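Local coordinates for protein rhamnosidase B (Bacillus sp., PDB 2OKX) that probably releases terminal alpha-L-rhamnose from glycosides by hydrolysis, as an alpha-L-rhamnosidase of glycoside hydrolase family 78, at residues 144-149 / 308-313; 227-232 / 240-245; 236-241 / 345-350; 622-627 / 677-682. One frame throughout, in Å; residues are numbered along the deposited sequence.

Contact 1 of 4, residues 144-149 / 308-313; sequences MACQQG and SDHGGS
Cys146 and Gly311 bring their backbones together with CA atoms 3.8 Å apart, and Ala145 lies almost as close to Gly312. Where they touch, neither segment is regular: 144-149 is a loop of the N-terminal domain, while 308-313 leaves strand 297-309 of domain D2 after Asp309 through an Asx turn, so this is a loop-to-loop junction between domains. A CB on Gly311 would press on Cys146 CA and on the carbonyl O of His310. No direct hydrogen bond crosses the junction; waters do the bridging. One sits between Cys146 O and His310 O, donating to both, and a second accepts from Cys146 N and donates to Gly311 O. The side chain that carries the contact is Cys146, with its CB 3.2 Å from Gly311 O and 3.3 Å from His310 O. With SG between the backbone N and the carbonyl carbon (chi1 65°), the sulfur comes obliquely to the His310 ring, 4.5 Å from SG to the ring centroid. That ring also meets Trp622 edge-to-face. In the Asx turn Gly311 N reaches Asp309 OD1 at 2.9 Å, on the anti side of the carboxylate and 32° out of its plane.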
loop_
_atom_site.group_PDB
_atom_site.type_symbol
_atom_site.label_atom_id
_atom_site.label_comp_id
_atom_site.label_asym_id
_atom_site.label_seq_id
_atom_site.Cartn_x
_atom_site.Cartn_y
_atom_site.Cartn_z
ATOM N N MET A 144 2.360 -11.324 4.900
ATOM C CA MET A 144 2.398 -10.719 3.572
ATOM C C MET A 144 3.495 -9.676 3.402
ATOM O O MET A 144 4.278 -9.736 2.453
ATOM C CB MET A 144 1.040 -10.098 3.261
ATOM C CG MET A 144 0.837 -9.703 1.809
ATOM S SD MET A 144 -0.908 -9.362 1.546
ATOM C CE MET A 144 -0.855 -8.352 0.027
ATOM N N ALA A 145 3.546 -8.721 4.322
ATOM C CA ALA A 145 4.538 -7.656 4.272
ATOM C C ALA A 145 4.537 -6.935 5.608
ATOM O O ALA A 145 3.595 -7.078 6.394
ATOM C CB ALA A 145 4.192 -6.672 3.148
ATOM N N CYS A 146 5.576 -6.152 5.867
ATOM C CA CYS A 146 5.633 -5.426 7.129
ATOM C C CYS A 146 4.431 -4.497 7.255
ATOM O O CYS A 146 3.995 -4.183 8.363
ATOM C CB CYS A 146 6.937 -4.622 7.241
ATOM S SG CYS A 146 7.151 -3.279 6.031
ATOM N N GLN A 147 3.877 -4.083 6.117
ATOM C CA GLN A 147 2.739 -3.167 6.110
ATOM C C GLN A 147 1.371 -3.833 6.151
ATOM O O GLN A 147 0.393 -3.217 6.579
ATOM C CB GLN A 147 2.767 -2.270 4.855
ATOM C CG GLN A 147 4.086 -1.549 4.573
ATOM C CD GLN A 147 5.010 -2.349 3.678
ATOM O OE1 GLN A 147 4.775 -3.531 3.427
ATOM N NE2 GLN A 147 6.074 -1.709 3.196
ATOM N N GLN A 148 1.297 -5.090 5.730
ATOM C CA GLN A 148 0.004 -5.752 5.636
ATOM C C GLN A 148 -0.283 -6.978 6.501
ATOM O O GLN A 148 0.359 -7.201 7.523
ATOM C CB GLN A 148 -0.238 -6.085 4.162
ATOM C CG GLN A 148 0.263 -4.985 3.218
ATOM C CD GLN A 148 -0.459 -4.987 1.887
ATOM O OE1 GLN A 148 0.161 -4.904 0.819
ATOM N NE2 GLN A 148 -1.777 -5.076 1.941
ATOM N N GLY A 149 -1.272 -7.761 6.073
ATOM C CA GLY A 149 -1.666 -8.952 6.807
ATOM C C GLY A 149 -0.915 -10.215 6.431
ATOM O O GLY A 149 0.309 -10.269 6.535
ATOM N N SER A 308 18.029 -5.200 10.753
ATOM C CA SER A 308 16.826 -4.451 11.071
ATOM C C SER A 308 15.736 -5.186 10.301
ATOM O O SER A 308 15.956 -5.602 9.168
ATOM C CB SER A 308 16.936 -3.012 10.561
ATOM O OG SER A 308 15.748 -2.294 10.847
ATOM N N ASP A 309 14.570 -5.354 10.909
ATOM C CA ASP A 309 13.471 -6.057 10.256
ATOM C C ASP A 309 12.171 -5.319 10.552
ATOM O O ASP A 309 11.705 -5.303 11.691
ATOM C CB ASP A 309 13.385 -7.496 10.788
ATOM C CG ASP A 309 12.530 -8.404 9.910
ATOM O OD1 ASP A 309 11.680 -7.890 9.155
ATOM O OD2 ASP A 309 12.700 -9.638 9.986
ATOM N N HIS A 310 11.581 -4.705 9.533
ATOM C CA HIS A 310 10.335 -3.973 9.736
ATOM C C HIS A 310 9.167 -4.954 9.803
ATOM O O HIS A 310 8.114 -4.656 10.369
ATOM C CB HIS A 310 10.103 -2.982 8.591
ATOM C CG HIS A 310 9.384 -1.737 9.007
ATOM N ND1 HIS A 310 8.480 -1.709 10.049
ATOM C CD2 HIS A 310 9.433 -0.475 8.520
ATOM C CE1 HIS A 310 8.006 -0.484 10.185
ATOM N NE2 HIS A 310 8.568 0.285 9.270
ATOM N N GLY A 311 9.364 -6.130 9.221
ATOM C CA GLY A 311 8.314 -7.128 9.216
ATOM C C GLY A 311 8.191 -7.758 7.842
ATOM O O GLY A 311 8.756 -7.259 6.864
ATOM N N GLY A 312 7.446 -8.854 7.759
ATOM C CA GLY A 312 7.303 -9.538 6.486
ATOM C C GLY A 312 8.085 -10.835 6.545
ATOM O O GLY A 312 8.864 -11.049 7.472
ATOM N N SER A 313 7.899 -11.695 5.552
ATOM C CA SER A 313 8.579 -12.982 5.532
ATOM C C SER A 313 10.017 -12.960 5.031
ATOM O O SER A 313 10.365 -12.204 4.124
ATOM C CB SER A 313 7.780 -13.974 4.678
ATOM O OG SER A 313 6.478 -14.160 5.198
HETATM O O HOH W 1 6.609 -10.926 3.082
HETATM O O HOH W 2 7.843 -6.382 3.907
HETATM O O HOH W 3 5.351 -4.118 10.748
#

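Contact 2 of 4, residues 227-232 / 240-245; sequences NQMVPE and VSYCGY
Met229, in the last turn of helix 225-229, lies across one face of the Tyr242 ring on strand 240-252, the two side chains crossing at about a right angle. This is the tight end of a helix-on-sheet contact within domain D2. Met229 CB comes to 3.6 Å from Tyr242 CG, and Met229 CG makes a CH-pi contact over the ring, 4.0 Å from the centroid and 17° off its normal. The thioether then bends at chi2 (-57°) and again at chi3, which takes CE to 4.0 Å from Gly244 CA; a CB on Gly244 would clash with that methyl. The other end is looser. Val230, where the chain leaves the helix, offers just CG2, 4.3 Å from Val240 CG2 and 4.2 Å from Tyr242 CB, and the chain then runs on into Pro231 and Glu232, exposed to solvent and making no contact with the strand. Tyr242 OH is hydrogen-bonded to Asp309 OD2. An alanine in place of Tyr242 would probably open a gap beneath Met229 CG and leave Asp309 OD2 without its hydroxyl mate. On the sheet, segment 240-245 pairs with strand 297-309 through backbone bonds such as Tyr242 with Ser307, and strand 345-347 is another neighbour of strand 240-252, while helix 362-370 touches Cys243 and Tyr245.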
loop_
_atom_site.group_PDB
_atom_site.type_symbol
_atom_site.label_atom_id
_atom_site.label_comp_id
_atom_site.label_asym_id
_atom_site.label_seq_id
_atom_site.Cartn_x
_atom_site.Cartn_y
_atom_site.Cartn_z
ATOM N N ASN A 227 9.015 -11.663 14.455
ATOM C CA ASN A 227 8.242 -12.123 15.599
ATOM C C ASN A 227 8.931 -13.273 16.348
ATOM O O ASN A 227 8.666 -13.495 17.529
ATOM C CB ASN A 227 6.828 -12.542 15.161
ATOM C CG ASN A 227 5.979 -11.362 14.681
ATOM O OD1 ASN A 227 6.343 -10.194 14.856
ATOM N ND2 ASN A 227 4.833 -11.670 14.084
ATOM N N GLN A 228 9.819 -13.993 15.667
ATOM C CA GLN A 228 10.536 -15.100 16.294
ATOM C C GLN A 228 11.669 -14.601 17.197
ATOM O O GLN A 228 11.857 -15.112 18.305
ATOM C CB GLN A 228 11.104 -16.042 15.224
ATOM C CG GLN A 228 12.217 -16.984 15.709
ATOM C CD GLN A 228 11.741 -18.034 16.707
ATOM O OE1 GLN A 228 12.552 -18.757 17.298
ATOM N NE2 GLN A 228 10.431 -18.128 16.895
ATOM N N MET A 229 12.411 -13.601 16.723
ATOM C CA MET A 229 13.530 -13.040 17.476
ATOM C C MET A 229 13.125 -11.992 18.516
ATOM O O MET A 229 13.823 -11.804 19.511
ATOM C CB MET A 229 14.558 -12.435 16.514
ATOM C CG MET A 229 15.147 -13.426 15.525
ATOM S SD MET A 229 15.938 -14.850 16.317
ATOM C CE MET A 229 17.539 -14.169 16.745
ATOM N N VAL A 230 12.010 -11.307 18.280
ATOM C CA VAL A 230 11.515 -10.296 19.211
ATOM C C VAL A 230 10.009 -10.497 19.338
ATOM O O VAL A 230 9.221 -9.776 18.729
ATOM C CB VAL A 230 11.791 -8.862 18.700
ATOM C CG1 VAL A 230 11.362 -7.844 19.748
ATOM C CG2 VAL A 230 13.264 -8.697 18.376
ATOM N N PRO A 231 9.593 -11.490 20.136
ATOM C CA PRO A 231 8.187 -11.835 20.372
ATOM C C PRO A 231 7.225 -10.682 20.641
ATOM O O PRO A 231 6.077 -10.710 20.198
ATOM C CB PRO A 231 8.273 -12.805 21.547
ATOM C CG PRO A 231 9.549 -13.519 21.271
ATOM C CD PRO A 231 10.475 -12.375 20.918
ATOM N N GLU A 232 7.683 -9.667 21.363
ATOM C CA GLU A 232 6.816 -8.540 21.677
ATOM C C GLU A 232 6.543 -7.639 20.468
ATOM O O GLU A 232 5.641 -6.813 20.507
ATOM C CB GLU A 232 7.425 -7.726 22.824
ATOM C CG GLU A 232 6.448 -6.785 23.516
ATOM C CD GLU A 232 6.261 -5.469 22.780
ATOM O OE1 GLU A 232 5.265 -4.766 23.066
ATOM O OE2 GLU A 232 7.116 -5.133 21.928
ATOM N N VAL A 240 12.357 -3.149 14.207
ATOM C CA VAL A 240 13.112 -3.668 15.343
ATOM C C VAL A 240 14.379 -4.252 14.753
ATOM O O VAL A 240 14.430 -4.563 13.564
ATOM C CB VAL A 240 12.370 -4.795 16.117
ATOM C CG1 VAL A 240 11.034 -4.296 16.622
ATOM C CG2 VAL A 240 12.197 -6.021 15.235
ATOM N N SER A 241 15.414 -4.372 15.570
ATOM C CA SER A 241 16.656 -4.966 15.106
ATOM C C SER A 241 16.969 -6.110 16.053
ATOM O O SER A 241 16.660 -6.040 17.244
ATOM C CB SER A 241 17.791 -3.944 15.123
ATOM O OG SER A 241 17.577 -2.929 14.156
ATOM N N TYR A 242 17.538 -7.179 15.518
ATOM C CA TYR A 242 17.901 -8.319 16.341
ATOM C C TYR A 242 19.241 -8.863 15.904
ATOM O O TYR A 242 19.661 -8.684 14.761
ATOM C CB TYR A 242 16.834 -9.426 16.282
ATOM C CG TYR A 242 16.303 -9.745 14.902
ATOM C CD1 TYR A 242 15.047 -9.287 14.495
ATOM C CD2 TYR A 242 17.056 -10.497 13.998
ATOM C CE1 TYR A 242 14.552 -9.570 13.218
ATOM C CE2 TYR A 242 16.571 -10.782 12.721
ATOM C CZ TYR A 242 15.318 -10.313 12.340
ATOM O OH TYR A 242 14.842 -10.584 11.074
ATOM N N CYS A 243 19.913 -9.524 16.837
ATOM C CA CYS A 243 21.219 -10.106 16.591
ATOM C C CYS A 243 21.119 -11.604 16.848
ATOM O O CYS A 243 20.674 -12.026 17.911
ATOM C CB CYS A 243 22.241 -9.482 17.542
ATOM S SG CYS A 243 23.908 -10.136 17.378
ATOM N N GLY A 244 21.523 -12.407 15.872
ATOM C CA GLY A 244 21.451 -13.844 16.042
ATOM C C GLY A 244 21.578 -14.602 14.738
ATOM O O GLY A 244 21.910 -14.024 13.700
ATOM N N TYR A 245 21.310 -15.903 14.792
ATOM C CA TYR A 245 21.406 -16.750 13.607
ATOM C C TYR A 245 20.218 -17.684 13.469
ATOM O O TYR A 245 19.415 -17.844 14.386
ATOM C CB TYR A 245 22.640 -17.658 13.665
ATOM C CG TYR A 245 23.963 -16.992 13.936
ATOM C CD1 TYR A 245 24.335 -16.629 15.229
ATOM C CD2 TYR A 245 24.859 -16.752 12.897
ATOM C CE1 TYR A 245 25.576 -16.045 15.481
ATOM C CE2 TYR A 245 26.098 -16.170 13.136
ATOM C CZ TYR A 245 26.449 -15.820 14.426
ATOM O OH TYR A 245 27.672 -15.234 14.651
#

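Contact 3 of 4, residues 236-241 / 345-350; sequences HANPVS and QSEYID
Glu347 and His236 reach toward each other tip to tip, and OE2 of Glu347 sits 3.1 Å above the His236 ring plane, over its centre. Carboxylate and imidazole planes are 20° apart, so the two stack; neither ring nitrogen makes a hydrogen bond to OE2. Glu347 gets there with CG anti to the backbone N (chi1 173°) and an extended chain beyond. OE2 also accepts from Asn238 ND2 at 2.8 Å, met on the anti side and lying close to the amide plane. Asn238 OD1 takes Ser623 N, so both ends of the amide are used and its rotation is fixed. An alanine at Glu347 takes the carboxylate off that face of His236 and would probably leave Asn238 ND2 without this acceptor. These side chains flank a short antiparallel ladder, where strand 345-347 pairs with the start of strand 240-252 in the domain D2 sheet. Val240 and Glu347 form the non-hydrogen-bonded pair, their side chains on one face; Ser241 and Ser346, the hydrogen-bonded pair, carry theirs on the other, Ser241 CB 3.6 Å from Ser346 OG. Beyond the ladder Tyr348 N donates almost straight to Pro239 O at 2.8 Å.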
loop_
_atom_site.group_PDB
_atom_site.type_symbol
_atom_site.label_atom_id
_atom_site.label_comp_id
_atom_site.label_asym_id
_atom_site.label_seq_id
_atom_site.Cartn_x
_atom_site.Cartn_y
_atom_site.Cartn_z
ATOM N N HIS A 236 3.294 -4.024 17.749
ATOM C CA HIS A 236 3.506 -2.740 17.087
ATOM C C HIS A 236 4.072 -2.966 15.694
ATOM O O HIS A 236 4.413 -4.090 15.335
ATOM C CB HIS A 236 4.467 -1.858 17.891
ATOM C CG HIS A 236 5.869 -2.379 17.928
ATOM N ND1 HIS A 236 6.362 -3.118 18.982
ATOM C CD2 HIS A 236 6.871 -2.297 17.023
ATOM C CE1 HIS A 236 7.609 -3.470 18.723
ATOM N NE2 HIS A 236 7.942 -2.985 17.540
ATOM N N ALA A 237 4.179 -1.894 14.913
ATOM C CA ALA A 237 4.700 -1.999 13.558
ATOM C C ALA A 237 5.929 -1.125 13.360
ATOM O O ALA A 237 6.182 -0.640 12.257
ATOM C CB ALA A 237 3.619 -1.623 12.548
ATOM N N ASN A 238 6.679 -0.905 14.436
ATOM C CA ASN A 238 7.898 -0.117 14.351
ATOM C C ASN A 238 9.019 -1.069 13.977
ATOM O O ASN A 238 8.942 -2.266 14.247
ATOM C CB ASN A 238 8.244 0.527 15.696
ATOM C CG ASN A 238 7.205 1.517 16.156
ATOM O OD1 ASN A 238 6.803 2.409 15.406
ATOM N ND2 ASN A 238 6.772 1.380 17.405
ATOM N N PRO A 239 10.065 -0.555 13.327
ATOM C CA PRO A 239 11.176 -1.426 12.955
ATOM C C PRO A 239 11.884 -1.911 14.219
ATOM O O PRO A 239 11.974 -1.175 15.200
ATOM C CB PRO A 239 12.086 -0.504 12.146
ATOM C CG PRO A 239 11.143 0.496 11.565
ATOM C CD PRO A 239 10.201 0.773 12.707
ATOM N N VAL A 240 12.357 -3.149 14.207
ATOM C CA VAL A 240 13.112 -3.668 15.343
ATOM C C VAL A 240 14.379 -4.252 14.753
ATOM O O VAL A 240 14.430 -4.563 13.564
ATOM C CB VAL A 240 12.370 -4.795 16.117
ATOM C CG1 VAL A 240 11.034 -4.296 16.622
ATOM C CG2 VAL A 240 12.197 -6.021 15.235
ATOM N N SER A 241 15.414 -4.372 15.570
ATOM C CA SER A 241 16.656 -4.966 15.106
ATOM C C SER A 241 16.969 -6.110 16.053
ATOM O O SER A 241 16.660 -6.040 17.244
ATOM C CB SER A 241 17.791 -3.944 15.123
ATOM O OG SER A 241 17.577 -2.929 14.156
ATOM N N GLN A 345 18.929 -6.491 20.891
ATOM C CA GLN A 345 17.826 -6.032 20.056
ATOM C C GLN A 345 17.495 -4.580 20.342
ATOM O O GLN A 345 18.077 -3.960 21.232
ATOM C CB GLN A 345 16.590 -6.881 20.328
ATOM C CG GLN A 345 16.265 -6.976 21.806
ATOM C CD GLN A 345 15.017 -7.773 22.084
ATOM O OE1 GLN A 345 13.904 -7.258 21.999
ATOM N NE2 GLN A 345 15.192 -9.045 22.413
ATOM N N SER A 346 16.546 -4.044 19.584
ATOM C CA SER A 346 16.122 -2.668 19.769
ATOM C C SER A 346 14.909 -2.364 18.900
ATOM O O SER A 346 14.647 -3.057 17.916
ATOM C CB SER A 346 17.264 -1.703 19.433
ATOM O OG SER A 346 17.652 -1.805 18.077
ATOM N N GLU A 347 14.165 -1.337 19.295
ATOM C CA GLU A 347 12.981 -0.900 18.569
ATOM C C GLU A 347 13.263 0.525 18.132
ATOM O O GLU A 347 13.702 1.348 18.935
ATOM C CB GLU A 347 11.753 -0.939 19.479
ATOM C CG GLU A 347 10.502 -0.339 18.858
ATOM C CD GLU A 347 9.299 -0.443 19.772
ATOM O OE1 GLU A 347 9.498 -0.725 20.970
ATOM O OE2 GLU A 347 8.159 -0.233 19.299
ATOM N N TYR A 348 13.006 0.817 16.863
ATOM C CA TYR A 348 13.277 2.141 16.331
ATOM C C TYR A 348 12.059 3.034 16.130
ATOM O O TYR A 348 11.152 2.708 15.369
ATOM C CB TYR A 348 14.032 2.008 15.006
ATOM C CG TYR A 348 14.424 3.325 14.379
ATOM C CD1 TYR A 348 15.245 4.228 15.058
ATOM C CD2 TYR A 348 13.991 3.665 13.096
ATOM C CE1 TYR A 348 15.625 5.434 14.476
ATOM C CE2 TYR A 348 14.366 4.870 12.504
ATOM C CZ TYR A 348 15.184 5.747 13.200
ATOM O OH TYR A 348 15.561 6.935 12.620
ATOM N N ILE A 349 12.051 4.161 16.835
ATOM C CA ILE A 349 10.987 5.156 16.725
ATOM C C ILE A 349 11.742 6.349 16.145
ATOM O O ILE A 349 12.469 7.039 16.867
ATOM C CB ILE A 349 10.416 5.540 18.107
ATOM C CG1 ILE A 349 9.977 4.283 18.864
ATOM C CG2 ILE A 349 9.246 6.497 17.937
ATOM C CD1 ILE A 349 8.904 3.478 18.169
ATOM N N ASP A 350 11.572 6.586 14.844
ATOM C CA ASP A 350 12.295 7.650 14.156
ATOM C C ASP A 350 12.152 9.085 14.646
ATOM O O ASP A 350 12.900 9.954 14.201
ATOM C CB ASP A 350 12.017 7.585 12.644
ATOM C CG ASP A 350 10.548 7.772 12.294
ATOM O OD1 ASP A 350 10.128 7.213 11.259
ATOM O OD2 ASP A 350 9.822 8.476 13.029
#

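Contact 4 of 4, residues 622-627 / 677-682; sequences WSSVIP and AGWNLL
Trp679 and Ile626 meet in loops of the six-hairpin, (alpha/alpha)6-barrel glycosidase domain, beside a bound glycerol, probably from the crystallisation liquor, that lies close to the Trp679 side chain and may mark a pocket. Segment 622-627 leads into helix 627-644, with Ile626 at its N-cap position, and 677-682 follows helix 647-665. Ile626 crosses the indole obliquely. Its CD1, placed by an extended chi2 of -179°, lies over the six-membered ring of Trp679, 3.7 Å from the centroid, and also packs on Leu681 CD2. Ser624 OG comes to the indole edge in the ring plane, 3.5 Å from Trp679 CE3; the hydroxyl is held by hydrogen bonds with Asp350 OD1 and Asp616 OD1. Trp622 approaches rim to rim, its CH2 3.6 Å from Trp679 CZ3, neither six-membered ring over the face of the other and their planes 36° apart. The Trp679 ring is thus met on one face by an aliphatic chain and along its rim by a hydroxyl and a second tryptophan. No hydrogen bond joins the segments directly, but a water accepts from Trp679 N and lies near Val625 O. Asn680 centres an inverse gamma turn, and the Trp679 O at its start packs 3.4 Å from Pro627 CD.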
loop_
_atom_site.group_PDB
_atom_site.type_symbol
_atom_site.label_atom_id
_atom_site.label_comp_id
_atom_site.label_asym_id
_atom_site.label_seq_id
_atom_site.Cartn_x
_atom_site.Cartn_y
_atom_site.Cartn_z
ATOM N N TRP A 622 2.929 1.909 13.234
ATOM C CA TRP A 622 4.305 2.354 13.026
ATOM C C TRP A 622 4.344 3.828 13.403
ATOM O O TRP A 622 3.862 4.679 12.656
ATOM C CB TRP A 622 4.759 2.189 11.566
ATOM C CG TRP A 622 6.165 2.727 11.310
ATOM C CD1 TRP A 622 7.139 2.959 12.250
ATOM C CD2 TRP A 622 6.756 3.052 10.038
ATOM N NE1 TRP A 622 8.291 3.403 11.644
ATOM C CE2 TRP A 622 8.086 3.470 10.289
ATOM C CE3 TRP A 622 6.294 3.029 8.715
ATOM C CZ2 TRP A 622 8.959 3.862 9.263
ATOM C CZ3 TRP A 622 7.162 3.417 7.691
ATOM C CH2 TRP A 622 8.479 3.828 7.974
ATOM N N SER A 623 4.897 4.117 14.576
ATOM C CA SER A 623 4.999 5.488 15.052
ATOM C C SER A 623 6.150 6.129 14.299
ATOM O O SER A 623 7.309 6.042 14.712
ATOM C CB SER A 623 5.266 5.507 16.561
ATOM O OG SER A 623 5.231 6.829 17.070
ATOM N N SER A 624 5.817 6.763 13.179
ATOM C CA SER A 624 6.804 7.402 12.324
ATOM C C SER A 624 6.329 8.789 11.925
ATOM O O SER A 624 5.139 9.004 11.689
ATOM C CB SER A 624 7.026 6.552 11.071
ATOM O OG SER A 624 7.893 7.195 10.158
ATOM N N VAL A 625 7.268 9.727 11.851
ATOM C CA VAL A 625 6.948 11.098 11.487
ATOM C C VAL A 625 7.843 11.644 10.387
ATOM O O VAL A 625 9.058 11.438 10.396
ATOM C CB VAL A 625 7.081 12.062 12.702
ATOM C CG1 VAL A 625 6.961 13.513 12.231
ATOM C CG2 VAL A 625 6.016 11.761 13.735
ATOM N N ILE A 626 7.222 12.332 9.436
ATOM C CA ILE A 626 7.936 12.990 8.354
ATOM C C ILE A 626 7.340 14.396 8.352
ATOM O O ILE A 626 6.179 14.588 7.982
ATOM C CB ILE A 626 7.690 12.327 6.988
ATOM C CG1 ILE A 626 8.247 10.900 6.990
ATOM C CG2 ILE A 626 8.369 13.145 5.893
ATOM C CD1 ILE A 626 8.070 10.166 5.667
ATOM N N PRO A 627 8.116 15.395 8.801
ATOM C CA PRO A 627 7.632 16.780 8.844
ATOM C C PRO A 627 6.865 17.216 7.593
ATOM O O PRO A 627 5.736 17.688 7.689
ATOM C CB PRO A 627 8.911 17.582 9.059
ATOM C CG PRO A 627 9.723 16.654 9.931
ATOM C CD PRO A 627 9.517 15.311 9.255
ATOM N N ALA A 677 15.680 15.826 14.966
ATOM C CA ALA A 677 16.327 14.525 14.893
ATOM C C ALA A 677 15.223 13.567 14.469
ATOM O O ALA A 677 14.447 13.104 15.301
ATOM C CB ALA A 677 16.877 14.125 16.258
ATOM N N GLY A 678 15.142 13.292 13.170
ATOM C CA GLY A 678 14.109 12.399 12.677
ATOM C C GLY A 678 14.207 12.146 11.187
ATOM O O GLY A 678 15.220 12.450 10.564
ATOM N N TRP A 679 13.148 11.586 10.612
ATOM C CA TRP A 679 13.120 11.280 9.186
ATOM C C TRP A 679 12.756 12.560 8.435
ATOM O O TRP A 679 11.582 12.864 8.241
ATOM C CB TRP A 679 12.086 10.179 8.930
ATOM C CG TRP A 679 12.211 9.479 7.610
ATOM C CD1 TRP A 679 13.219 9.610 6.695
ATOM C CD2 TRP A 679 11.297 8.519 7.068
ATOM N NE1 TRP A 679 12.986 8.791 5.616
ATOM C CE2 TRP A 679 11.812 8.111 5.819
ATOM C CE3 TRP A 679 10.092 7.964 7.519
ATOM C CZ2 TRP A 679 11.161 7.171 5.011
ATOM C CZ3 TRP A 679 9.442 7.028 6.712
ATOM C CH2 TRP A 679 9.981 6.644 5.475
ATOM N N ASN A 680 13.779 13.304 8.023
ATOM C CA ASN A 680 13.605 14.576 7.316
ATOM C C ASN A 680 13.600 14.360 5.809
ATOM O O ASN A 680 14.442 14.899 5.089
ATOM C CB ASN A 680 14.746 15.520 7.702
ATOM C CG ASN A 680 14.919 15.634 9.204
ATOM O OD1 ASN A 680 16.042 15.687 9.712
ATOM N ND2 ASN A 680 13.805 15.679 9.924
ATOM N N LEU A 681 12.625 13.588 5.343
ATOM C CA LEU A 681 12.510 13.238 3.935
ATOM C C LEU A 681 11.688 14.162 3.048
ATOM O O LEU A 681 10.811 14.889 3.512
ATOM C CB LEU A 681 11.921 11.826 3.818
ATOM C CG LEU A 681 11.674 11.284 2.408
ATOM C CD1 LEU A 681 13.008 10.898 1.790
ATOM C CD2 LEU A 681 10.738 10.080 2.457
ATOM N N LEU A 682 11.991 14.103 1.756
ATOM C CA LEU A 682 11.267 14.845 0.736
ATOM C C LEU A 682 11.195 14.001 -0.537
ATOM O O LEU A 682 10.109 13.644 -0.980
ATOM C CB LEU A 682 11.930 16.187 0.408
ATOM C CG LEU A 682 11.225 16.901 -0.759
ATOM C CD1 LEU A 682 9.742 17.075 -0.437
ATOM C CD2 LEU A 682 11.871 18.250 -1.031
HETATM O O HOH W 4 10.836 11.295 12.301
#

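Contacts 2 and 4 are buried and apolar, built round aromatic rings; contact 3 is a surface contact rich in polar groups, and contact 1, partly buried, relies on waters. Contacts 1, 2 and 3 converge on one D2 sheet: strand 240-252 serves both 2 and 3, with 297-309 of contact 1 as its neighbour, and Asp309 joins 1 to 2 through Tyr242 OH and through its backbone bond to Val240. Contact 4 lies in the barrel domain and is tied to contact 3 by Asp350 with Ser624 and Asn238 with Ser623 N, a polar seam between domains. Trp622 also touches His310, bringing contact 1 to the same junction, whereas contacts 2 and 4 do not touch.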